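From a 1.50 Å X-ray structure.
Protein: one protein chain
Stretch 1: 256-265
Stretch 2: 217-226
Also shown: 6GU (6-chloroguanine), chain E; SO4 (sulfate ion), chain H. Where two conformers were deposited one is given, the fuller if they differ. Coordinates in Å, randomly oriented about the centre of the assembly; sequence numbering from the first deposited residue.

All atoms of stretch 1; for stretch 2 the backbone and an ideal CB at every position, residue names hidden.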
ATOM      1  N   GLY A 256      -0.882  14.229  -5.585  1.00 11.28           N
ATOM      2  CA  GLY A 256      -1.901  15.061  -6.204  1.00 12.14           C
ATOM      3  C   GLY A 256      -2.895  14.409  -7.144  1.00 14.06           C
ATOM      4  O   GLY A 256      -3.863  15.071  -7.540  1.00 13.26           O
ATOM      5  N   ALA A 257      -2.711  13.118  -7.502  1.00 10.62           N
ATOM      6  CA  ALA A 257      -3.665  12.476  -8.418  1.00  9.97           C
ATOM      7  C   ALA A 257      -5.047  12.387  -7.757  1.00 13.23           C
ATOM      8  O   ALA A 257      -5.127  12.061  -6.563  1.00 13.61           O
ATOM      9  CB  ALA A 257      -3.174  11.089  -8.822  1.00 11.24           C
ATOM     10  N   LEU A 258      -6.119  12.789  -8.491  1.00 10.63           N
ATOM     11  CA  LEU A 258      -7.499  12.696  -7.951  1.00 10.20           C
ATOM     12  C   LEU A 258      -8.263  11.483  -8.467  1.00 12.27           C
ATOM     13  O   LEU A 258      -9.353  11.163  -7.975  1.00 10.81           O
ATOM     14  CB  LEU A 258      -8.313  13.986  -8.151  1.00 10.34           C
ATOM     15  CG  LEU A 258      -7.829  15.132  -7.265  1.00 14.95           C
ATOM     16  CD1 LEU A 258      -8.289  16.496  -7.825  1.00 15.97           C
ATOM     17  CD2 LEU A 258      -8.217  14.879  -5.805  1.00 14.69           C
ATOM     18  N   LEU A 259      -7.714  10.814  -9.475  1.00  9.51           N
ATOM     19  CA  LEU A 259      -8.365   9.596 -10.002  1.00  8.25           C
ATOM     20  C   LEU A 259      -7.306   8.525 -10.178  1.00 10.72           C
ATOM     21  O   LEU A 259      -6.194   8.824 -10.649  1.00  8.63           O
ATOM     22  CB  LEU A 259      -9.060   9.884 -11.370  1.00 10.09           C
ATOM     23  CG  LEU A 259     -10.593   9.871 -11.418  1.00 19.07           C
ATOM     24  CD1 LEU A 259     -11.069   9.769 -12.853  1.00 20.05           C
ATOM     25  CD2 LEU A 259     -11.179   8.655 -10.718  1.00 23.27           C
ATOM     26  N   LEU A 260      -7.645   7.291  -9.823  1.00  7.01           N
ATOM     27  CA  LEU A 260      -6.693   6.154  -9.864  1.00  7.61           C
ATOM     28  C   LEU A 260      -7.324   5.028 -10.640  1.00  9.51           C
ATOM     29  O   LEU A 260      -8.436   4.593 -10.308  1.00  8.48           O
ATOM     30  CB  LEU A 260      -6.311   5.669  -8.440  1.00  8.56           C
ATOM     31  CG  LEU A 260      -5.697   6.781  -7.558  1.00 12.08           C
ATOM     32  CD1 LEU A 260      -5.729   6.394  -6.119  1.00 14.66           C
ATOM     33  CD2 LEU A 260      -4.263   7.163  -8.052  1.00 11.47           C
ATOM     34  N   ARG A 261      -6.664   4.618 -11.723  1.00  6.99           N
ATOM     35  CA  ARG A 261      -7.230   3.607 -12.640  1.00  6.06           C
ATOM     36  C   ARG A 261      -6.647   2.260 -12.269  1.00  8.96           C
ATOM     37  O   ARG A 261      -5.468   1.996 -12.536  1.00  7.40           O
ATOM     38  CB  ARG A 261      -6.937   3.995 -14.100  1.00  7.18           C
ATOM     39  CG  ARG A 261      -7.585   3.014 -15.101  1.00  9.23           C
ATOM     40  CD  ARG A 261      -7.406   3.469 -16.551  1.00  6.80           C
ATOM     41  NE  ARG A 261      -8.041   2.498 -17.451  1.00 11.86           N
ATOM     42  CZ  ARG A 261      -7.476   1.370 -17.877  1.00 15.09           C
ATOM     43  NH1 ARG A 261      -6.244   1.056 -17.506  1.00 14.94           N
ATOM     44  NH2 ARG A 261      -8.145   0.542 -18.668  1.00 15.42           N
ATOM     45  N   VAL A 262      -7.474   1.413 -11.643  1.00  5.19           N
ATOM     46  CA  VAL A 262      -6.947   0.172 -11.051  1.00  6.72           C
ATOM     47  C   VAL A 262      -7.722  -1.088 -11.369  1.00  9.56           C
ATOM     48  O   VAL A 262      -8.930  -1.050 -11.571  1.00  7.98           O
ATOM     49  CB  VAL A 262      -6.825   0.329  -9.495  1.00  8.97           C
ATOM     50  CG1 VAL A 262      -6.211   1.678  -9.102  1.00  8.56           C
ATOM     51  CG2 VAL A 262      -8.178   0.165  -8.808  1.00  8.22           C
ATOM     52  N   HIS A 263      -7.028  -2.248 -11.275  1.00  8.87           N
ATOM     53  CA  HIS A 263      -7.691  -3.552 -11.367  1.00  8.05           C
ATOM     54  C   HIS A 263      -8.135  -3.961  -9.942  1.00 11.43           C
ATOM     55  O   HIS A 263      -9.209  -4.531  -9.771  1.00 11.18           O
ATOM     56  CB  HIS A 263      -6.694  -4.635 -11.849  1.00  8.89           C
ATOM     57  CG  HIS A 263      -6.191  -4.435 -13.238  1.00 11.36           C
ATOM     58  ND1 HIS A 263      -5.002  -3.797 -13.480  1.00 13.28           N
ATOM     59  CD2 HIS A 263      -6.724  -4.832 -14.419  1.00 13.58           C
ATOM     60  CE1 HIS A 263      -4.857  -3.777 -14.801  1.00 13.24           C
ATOM     61  NE2 HIS A 263      -5.862  -4.402 -15.406  1.00 13.43           N
ATOM     62  N   ASP A 264      -7.293  -3.678  -8.932  1.00  8.56           N
ATOM     63  CA  ASP A 264      -7.479  -4.143  -7.555  1.00  7.88           C
ATOM     64  C   ASP A 264      -8.202  -3.115  -6.717  1.00 10.32           C
ATOM     65  O   ASP A 264      -7.606  -2.354  -5.932  1.00 10.62           O
ATOM     66  CB  ASP A 264      -6.125  -4.524  -6.975  1.00  8.61           C
ATOM     67  CG  ASP A 264      -5.480  -5.560  -7.891  1.00 13.49           C
ATOM     68  OD1 ASP A 264      -5.932  -6.719  -7.878  1.00 12.68           O
ATOM     69  OD2 ASP A 264      -4.581  -5.187  -8.671  1.00 12.07           O
ATOM     70  N   VAL A 265      -9.505  -3.035  -6.988  1.00  8.65           N
ATOM     71  CA  VAL A 265     -10.341  -1.991  -6.390  1.00  5.99           C
ATOM     72  C   VAL A 265     -10.390  -2.079  -4.868  1.00  8.22           C
ATOM     73  O   VAL A 265     -10.066  -1.075  -4.221  1.00  9.71           O
ATOM     74  CB  VAL A 265     -11.733  -1.944  -7.025  1.00  8.22           C
ATOM     75  CG1 VAL A 265     -12.648  -0.966  -6.274  1.00  9.38           C
ATOM     76  CG2 VAL A 265     -11.628  -1.545  -8.505  1.00  7.78           C
ATOM     77  N   UNK A 217      -6.319  21.156 -13.775  1.00 23.43           N
ATOM     78  CA  UNK A 217      -7.238  20.089 -14.162  1.00 19.48           C
ATOM     79  C   UNK A 217      -6.938  18.816 -13.352  1.00 19.10           C
ATOM     80  O   UNK A 217      -5.771  18.543 -13.083  1.00 18.00           O
ATOM     81  CB  UNK A 217      -7.133  19.810 -15.663  1.00 19.48           C
ATOM     82  N   UNK A 218      -7.968  18.046 -12.952  1.00 13.52           N
ATOM     83  CA  UNK A 218      -7.705  16.787 -12.213  1.00 12.64           C
ATOM     84  C   UNK A 218      -6.796  15.832 -12.977  1.00 13.89           C
ATOM     85  O   UNK A 218      -6.861  15.752 -14.219  1.00 13.31           O
ATOM     86  CB  UNK A 218      -9.024  16.077 -11.900  1.00 12.64           C
ATOM     87  N   UNK A 219      -5.963  15.092 -12.226  1.00 10.26           N
ATOM     88  CA  UNK A 219      -4.978  14.179 -12.819  1.00  8.68           C
ATOM     89  C   UNK A 219      -5.350  12.737 -12.497  1.00 10.79           C
ATOM     90  O   UNK A 219      -5.651  12.396 -11.333  1.00 11.56           O
ATOM     91  CB  UNK A 219      -3.569  14.492 -12.312  1.00  8.68           C
ATOM     92  N   UNK A 220      -5.355  11.896 -13.531  0.50  7.18           N
ATOM     93  CA  UNK A 220      -5.621  10.467 -13.412  0.50  6.56           C
ATOM     94  C   UNK A 220      -4.269   9.761 -13.510  0.50 11.49           C
ATOM     95  O   UNK A 220      -3.461  10.110 -14.372  0.50 10.02           O
ATOM     96  CB  UNK A 220      -6.596   9.977 -14.485  0.50  6.56           C
ATOM     97  N   UNK A 221      -4.035   8.756 -12.655  1.00  9.74           N
ATOM     98  CA  UNK A 221      -2.793   7.965 -12.702  1.00  8.65           C
ATOM     99  C   UNK A 221      -3.222   6.522 -12.803  1.00 10.62           C
ATOM    100  O   UNK A 221      -4.065   6.088 -12.051  1.00 10.46           O
ATOM    101  CB  UNK A 221      -1.900   8.201 -11.483  1.00  8.65           C
ATOM    102  N   UNK A 222      -2.627   5.796 -13.721  1.00 10.07           N
ATOM    103  CA  UNK A 222      -2.903   4.379 -13.909  1.00  8.07           C
ATOM    104  C   UNK A 222      -1.597   3.599 -13.958  1.00 11.90           C
ATOM    105  O   UNK A 222      -0.925   3.618 -14.982  1.00 11.37           O
ATOM    106  CB  UNK A 222      -3.716   4.148 -15.185  1.00  8.07           C
ATOM    107  N   UNK A 223      -1.213   2.920 -12.868  1.00  9.70           N
ATOM    108  CA  UNK A 223       0.031   2.135 -12.888  1.00 11.18           C
ATOM    109  C   UNK A 223      -0.302   0.675 -12.618  1.00 15.53           C
ATOM    110  O   UNK A 223       0.601  -0.152 -12.459  1.00 17.52           O
ATOM    111  CB  UNK A 223       1.035   2.658 -11.859  1.00 11.18           C
ATOM    112  N   UNK A 224      -1.585   0.352 -12.628  1.00  9.44           N
ATOM    113  CA  UNK A 224      -2.093  -0.957 -12.228  1.00  8.40           C
ATOM    114  C   UNK A 224      -1.505  -2.162 -12.952  1.00  9.94           C
ATOM    115  O   UNK A 224      -1.731  -2.387 -14.129  1.00 11.90           O
ATOM    116  CB  UNK A 224      -3.610  -0.973 -12.425  1.00  8.40           C
ATOM    117  N   UNK A 225      -0.760  -2.977 -12.181  1.00 10.20           N
ATOM    118  CA  UNK A 225      -0.135  -4.235 -12.605  1.00  9.67           C
ATOM    119  C   UNK A 225       0.761  -4.058 -13.821  1.00 11.89           C
ATOM    120  O   UNK A 225       1.028  -5.028 -14.548  1.00 11.99           O
ATOM    121  CB  UNK A 225      -1.211  -5.278 -12.913  1.00  9.67           C
ATOM    122  N   UNK A 226       1.242  -2.831 -14.018  1.00 10.26           N
ATOM    123  CA  UNK A 226       2.041  -2.554 -15.202  1.00  9.95           C
ATOM    124  C   UNK A 226       3.459  -3.104 -15.102  1.00 14.54           C
ATOM    125  O   UNK A 226       3.952  -3.393 -14.001  1.00 13.18           O
ATOM    126  CB  UNK A 226       2.093  -1.045 -15.448  1.00  9.95           C
TER
HETATM  127 CL6  6GU E 401      -2.605   4.547 -17.536  1.00 32.98          CL
HETATM  128  N1  6GU E 401      -4.641   5.748 -18.288  1.00 18.64           N
HETATM  129  C2  6GU E 401      -5.791   5.805 -19.076  1.00 16.84           C
HETATM  130  N2  6GU E 401      -6.396   6.984 -19.054  1.00 20.10           N
HETATM  131  N3  6GU E 401      -6.291   4.778 -19.852  1.00 12.39           N
HETATM  132  C4  6GU E 401      -5.524   3.633 -19.827  1.00 13.50           C
HETATM  133  C5  6GU E 401      -4.329   3.509 -19.069  1.00 20.19           C
HETATM  134  C6  6GU E 401      -3.986   4.609 -18.347  1.00 21.79           C
HETATM  135  N7  6GU E 401      -3.787   2.243 -19.274  1.00 20.52           N
HETATM  136  C8  6GU E 401      -4.676   1.640 -20.159  1.00 20.86           C
HETATM  137  N9  6GU E 401      -5.723   2.437 -20.504  1.00 18.12           N
HETATM  138  S   SO4 H 404      -5.328  -2.471 -18.915  1.00 32.28           S
HETATM  139  O1  SO4 H 404      -5.553  -3.786 -18.284  1.00 31.71           O
HETATM  140  O2  SO4 H 404      -4.453  -2.605 -20.088  1.00 34.51           O
HETATM  141  O3  SO4 H 404      -6.635  -1.881 -19.377  1.00 26.80           O
HETATM  142  O4  SO4 H 404      -4.679  -1.562 -17.985  1.00 32.27           O

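Position 217 points its CA-to-CB bond away from stretch 1, and nothing of that stretch lies within 5.5 Å of the ideal CB. The residue is Val217.

Position 218 points sideways. Its ideal CB lies 4.2 Å from CD1 of Leu258, so an apolar group suits. Phi of -57° also allows proline. The residue is Pro218, whose CB packs 4.3 Å from Leu258 CD1.

At 219 the backbone does most of the work. The carbonyl O of 219 accepts from Leu258 N (2.9 Å) and from Leu259 N (3.2 Å). The ideal CB of 219 points sideways, 4.4 Å from Ala257 CA, and several apolar side chains would fit. The residue is Val219. A water links its N to Gly256 O.

Position 220 pairs with Leu259 in a parallel bridge, with both side chains on the same face. The ideal CB of 220 is 4.0 Å from Leu259 CB, and an aliphatic chain would extend that apolar surface. Leu220 does so: its CD1 meets Leu259 CD1 at 3.9 Å, and its CD2 lies 3.9 Å from Arg261 CB.

Position 221 pairs with Leu260 on the other face. The N of 221 donates to Leu259 O (2.9 Å), and its O accepts from Arg261 N (3.0 Å). The ideal CB already lies near Ala257 CB, so a small apolar residue suits. The residue is Ala221, whose CB packs 4.1 Å from Ala257 CB and 4.2 Å from Leu260 CD2.

At 222 an ideal CB would sit 3.4 Å from Arg261 CB and clash with CL6 of 6-chloroguanine at 2.6 Å. Glycine is the clear choice, and Gly222 is found.

Position 223 points away and opens a type II turn ending at 226. Many residues would do. It is Leu223.

Position 224 points toward stretch 1. Its ideal CB is 3.3 Å from His263 ND1 and 3.5 Å from Arg261 O. A small hydroxyl suits; a branched CB would be crowded, so serine fits best. Ser224 OG accepts from His263 N (3.0 Å) and hydrogen-bonds His263 ND1 (2.6 Å). A water joins OG to Asp264 N and OD2.

Position 225 also points toward stretch 1, and the Asp264 carboxylate calls for a long basic chain. Arg225 forms a salt bridge: NE donates to Asp264 OD2 (3.0 Å) and NH2 to Asp264 OD1 (2.7 Å). His263 CB lies over one guanidinium face.

Position 226 points sideways, with no stretch 1 atom near its ideal CB, so the choice is wide. The residue is Lys226; its side chain extends to 6-chloroguanine, though the place of NZ is less sure.

Stretch 2 (217-226) VPVLAGLSRK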
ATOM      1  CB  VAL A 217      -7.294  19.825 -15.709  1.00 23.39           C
ATOM      2  CG1 VAL A 217      -7.770  21.064 -16.484  1.00 23.32           C
ATOM      3  CG2 VAL A 217      -5.952  19.361 -16.233  1.00 23.21           C
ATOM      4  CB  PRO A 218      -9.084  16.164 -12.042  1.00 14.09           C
ATOM      5  CG  PRO A 218     -10.051  17.266 -12.288  1.00 19.43           C
ATOM      6  CD  PRO A 218      -9.412  18.225 -13.209  1.00 16.09           C
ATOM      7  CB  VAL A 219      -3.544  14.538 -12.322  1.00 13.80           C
ATOM      8  CG1 VAL A 219      -2.485  13.510 -12.750  1.00 14.11           C
ATOM      9  CG2 VAL A 219      -3.129  15.951 -12.732  1.00 14.28           C
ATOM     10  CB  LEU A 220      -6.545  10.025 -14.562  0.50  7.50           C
ATOM     11  CG  LEU A 220      -7.027   8.567 -14.587  0.50 12.08           C
ATOM     12  CD1 LEU A 220      -8.323   8.446 -15.349  0.50 12.63           C
ATOM     13  CD2 LEU A 220      -6.001   7.591 -15.118  0.50 16.07           C
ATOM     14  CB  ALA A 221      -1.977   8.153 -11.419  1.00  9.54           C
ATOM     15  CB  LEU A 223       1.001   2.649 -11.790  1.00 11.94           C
ATOM     16  CG  LEU A 223       1.485   4.097 -11.884  1.00 17.54           C
ATOM     17  CD1 LEU A 223       0.852   4.954 -10.802  1.00 18.98           C
ATOM     18  CD2 LEU A 223       2.966   4.171 -11.708  1.00 19.98           C
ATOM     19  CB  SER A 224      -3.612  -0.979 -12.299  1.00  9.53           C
ATOM     20  OG  SER A 224      -4.075  -2.143 -11.649  1.00 11.01           O
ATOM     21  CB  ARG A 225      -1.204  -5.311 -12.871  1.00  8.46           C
ATOM     22  CG  ARG A 225      -2.086  -5.601 -11.642  1.00  9.61           C
ATOM     23  CD  ARG A 225      -3.126  -6.602 -12.060  1.00  9.99           C
ATOM     24  NE  ARG A 225      -3.981  -7.030 -10.948  1.00 13.94           N
ATOM     25  CZ  ARG A 225      -4.674  -8.162 -10.949  1.00 27.08           C
ATOM     26  NH1 ARG A 225      -4.651  -8.960 -12.009  1.00 18.38           N
ATOM     27  NH2 ARG A 225      -5.406  -8.500  -9.897  1.00 21.29           N
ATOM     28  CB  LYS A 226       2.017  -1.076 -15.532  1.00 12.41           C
ATOM     29  CG  LYS A 226       0.606  -0.674 -16.014  1.00 14.24           C
ATOM     30  CD  LYS A 226       0.547   0.718 -16.544  1.00 12.25           C
ATOM     31  CE  LYS A 226      -0.767   0.857 -17.293  1.00 17.02           C
ATOM     32  NZ  LYS A 226      -0.986   2.253 -17.652  1.00 22.36           N
TER
HETATM   33  O   HOH W   1      -5.381  16.071  -9.605  1.00 12.27           O
HETATM   34  O   HOH W   2      -4.402  -2.577  -8.976  1.00 10.06           O
HETATM   35  O   HOH W   3      -3.879   1.627 -14.737  1.00 18.27           O
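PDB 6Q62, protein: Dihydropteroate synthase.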